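Local coordinates for uncharacterized protein BT9727_2919 (PDB 3GGM) that is of uncharacterised function but forms the N-terminal part of an amidohydrolase-family protein that probably hydrolyses non-peptide carbon-nitrogen bonds, at residues P4-Y9 / K48-D53. Residues are numbered along the deposited sequence; the frame is centred on the assembly and turned at random.
Sequences PDMILY and KTKKID
Tyr-9 lays one face of its ring over the backbone of Asp-53, with the CA of Asp-53 4.0 Å from the Tyr-9 ring centroid and 24° off the ring normal, a CH-pi contact displaced toward the rim. The placement follows from the first torsion: CG sits in the crowded position between the backbone N and the carbonyl carbon (chi1 65°), which swings the ring across to the neighbouring strand. Asp-53 crosses the ring obliquely with its CB near the phenol end, while its OD1 is hydrogen-bonded to Lys-55 N and Asn-10 ND2. On the other face of the sheet, Met-6 has CG anti to its backbone N, then bends at chi2 and chi3, so that its CE turns over strand 50-53 and meets Ile-52 CD1 tightly at 3.4 Å. The same methyl touches CB of Lys-50, whose own folded chain curls back over the carbonyl of Asp-5. Strands 6-9 and 50-53 run parallel, their axes 13° apart, within the small mixed sheet of this N-terminal fragment of an amidohydrolase-family protein; strand 22-29 pairs antiparallel with 6-9, and Asp-5 and Met-6 both oppose Ile-28 there in a classic beta bulge. Four backbone hydrogen bonds join the parallel pair. Lys-50 N reaches Asp-5 O at 2.6 Å from above the carbonyl plane, whereas Ile-7 N meets Lys-50 O at 2.7 Å nearly along the C=O axis. Farther on, Ile-52 N to Ile-7 O (2.8 Å) and Tyr-9 N to Ile-52 O (2.9 Å) both lie in the carbonyl plane. Leu-8 and Ile-52 share the Met-6 face, and both pack on His-69 of a second subunit, whereas Ile-7 points to the opposite face, against Leu-42 and Ala-45.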
loop_
_atom_site.group_PDB
_atom_site.type_symbol
_atom_site.label_atom_id
_atom_site.label_comp_id
_atom_site.label_asym_id
_atom_site.label_seq_id
_atom_site.Cartn_x
_atom_site.Cartn_y
_atom_site.Cartn_z
ATOM N N PRO A 4 3.177 -27.085 2.483
ATOM C CA PRO A 4 2.617 -25.777 2.125
ATOM C C PRO A 4 1.921 -25.792 0.769
ATOM O O PRO A 4 2.277 -26.578 -0.109
ATOM C CB PRO A 4 3.841 -24.865 2.127
ATOM C CG PRO A 4 4.928 -25.782 1.643
ATOM C CD PRO A 4 4.651 -27.058 2.430
ATOM N N ASP A 5 0.933 -24.919 0.593
ATOM C CA ASP A 5 0.229 -24.851 -0.680
ATOM C C ASP A 5 1.000 -23.976 -1.655
ATOM O O ASP A 5 0.961 -24.191 -2.866
ATOM C CB ASP A 5 -1.177 -24.273 -0.501
ATOM C CG ASP A 5 -2.025 -25.089 0.452
ATOM O OD1 ASP A 5 -1.889 -26.333 0.450
ATOM O OD2 ASP A 5 -2.830 -24.484 1.193
ATOM N N MET A 6 1.718 -22.999 -1.113
ATOM C CA MET A 6 2.477 -22.068 -1.936
ATOM C C MET A 6 3.810 -21.709 -1.291
ATOM O O MET A 6 3.911 -21.618 -0.072
ATOM C CB MET A 6 1.642 -20.798 -2.141
ATOM C CG MET A 6 2.410 -19.597 -2.663
ATOM S SD MET A 6 2.922 -19.764 -4.377
ATOM C CE MET A 6 1.319 -19.494 -5.201
ATOM N N ILE A 7 4.826 -21.510 -2.124
ATOM C CA ILE A 7 6.150 -21.121 -1.656
ATOM C C ILE A 7 6.712 -20.073 -2.607
ATOM O O ILE A 7 6.937 -20.353 -3.781
ATOM C CB ILE A 7 7.132 -22.307 -1.626
ATOM C CG1 ILE A 7 6.706 -23.312 -0.553
ATOM C CG2 ILE A 7 8.548 -21.796 -1.365
ATOM C CD1 ILE A 7 7.645 -24.493 -0.407
ATOM N N LEU A 8 6.895 -18.855 -2.106
ATOM C CA LEU A 8 7.463 -17.792 -2.918
ATOM C C LEU A 8 8.905 -17.701 -2.446
ATOM O O LEU A 8 9.148 -17.564 -1.247
ATOM C CB LEU A 8 6.750 -16.464 -2.667
ATOM C CG LEU A 8 5.267 -16.345 -3.038
ATOM C CD1 LEU A 8 4.409 -17.006 -1.968
ATOM C CD2 LEU A 8 4.894 -14.878 -3.143
ATOM N N TYR A 9 9.856 -17.798 -3.372
ATOM C CA TYR A 9 11.270 -17.729 -2.996
ATOM C C TYR A 9 12.100 -16.831 -3.909
ATOM O O TYR A 9 11.605 -16.305 -4.906
ATOM C CB TYR A 9 11.886 -19.128 -2.979
ATOM C CG TYR A 9 11.926 -19.773 -4.347
ATOM C CD1 TYR A 9 10.763 -20.243 -4.955
ATOM C CD2 TYR A 9 13.123 -19.856 -5.056
ATOM C CE1 TYR A 9 10.793 -20.783 -6.253
ATOM C CE2 TYR A 9 13.166 -20.389 -6.343
ATOM C CZ TYR A 9 12.002 -20.848 -6.936
ATOM O OH TYR A 9 12.063 -21.360 -8.213
ATOM N N LYS A 48 2.115 -30.942 -5.061
ATOM C CA LYS A 48 0.988 -30.030 -4.900
ATOM C C LYS A 48 1.330 -28.579 -4.558
ATOM O O LYS A 48 0.557 -27.668 -4.854
ATOM C CB LYS A 48 0.032 -30.580 -3.840
ATOM C CG LYS A 48 -0.550 -31.941 -4.191
ATOM C CD LYS A 48 -1.656 -32.339 -3.221
ATOM C CE LYS A 48 -2.256 -33.689 -3.593
ATOM N NZ LYS A 48 -3.391 -34.039 -2.690
ATOM N N THR A 49 2.483 -28.355 -3.943
ATOM C CA THR A 49 2.859 -27.004 -3.556
ATOM C C THR A 49 3.177 -26.102 -4.743
ATOM O O THR A 49 4.025 -26.430 -5.571
ATOM C CB THR A 49 4.083 -27.015 -2.616
ATOM O OG1 THR A 49 5.272 -27.216 -3.383
ATOM C CG2 THR A 49 3.970 -28.143 -1.615
ATOM N N LYS A 50 2.486 -24.969 -4.827
ATOM C CA LYS A 50 2.744 -24.010 -5.896
ATOM C C LYS A 50 3.996 -23.242 -5.485
ATOM O O LYS A 50 4.123 -22.824 -4.334
ATOM C CB LYS A 50 1.587 -23.019 -6.059
ATOM C CG LYS A 50 0.305 -23.611 -6.622
ATOM C CD LYS A 50 -0.611 -24.140 -5.525
ATOM C CE LYS A 50 -1.189 -23.002 -4.686
ATOM N NZ LYS A 50 -2.145 -23.502 -3.654
ATOM N N LYS A 51 4.924 -23.066 -6.414
ATOM C CA LYS A 51 6.148 -22.344 -6.104
ATOM C C LYS A 51 6.329 -21.178 -7.064
ATOM O O LYS A 51 6.136 -21.313 -8.268
ATOM C CB LYS A 51 7.349 -23.291 -6.150
ATOM C CG LYS A 51 7.333 -24.260 -7.310
ATOM C CD LYS A 51 8.488 -25.253 -7.230
ATOM C CE LYS A 51 8.377 -26.142 -6.002
ATOM N NZ LYS A 51 9.442 -27.186 -5.971
ATOM N N ILE A 52 6.682 -20.024 -6.514
ATOM C CA ILE A 52 6.869 -18.832 -7.322
ATOM C C ILE A 52 8.247 -18.223 -7.124
ATOM O O ILE A 52 8.588 -17.764 -6.034
ATOM C CB ILE A 52 5.828 -17.747 -6.976
ATOM C CG1 ILE A 52 4.412 -18.278 -7.212
ATOM C CG2 ILE A 52 6.083 -16.505 -7.813
ATOM C CD1 ILE A 52 3.327 -17.271 -6.892
ATOM N N ASP A 53 9.025 -18.212 -8.196
ATOM C CA ASP A 53 10.357 -17.632 -8.172
ATOM C C ASP A 53 10.150 -16.126 -8.330
ATOM O O ASP A 53 9.825 -15.649 -9.420
ATOM C CB ASP A 53 11.186 -18.181 -9.340
ATOM C CG ASP A 53 12.579 -17.585 -9.394
ATOM O OD1 ASP A 53 12.821 -16.575 -8.704
ATOM O OD2 ASP A 53 13.430 -18.130 -10.131
#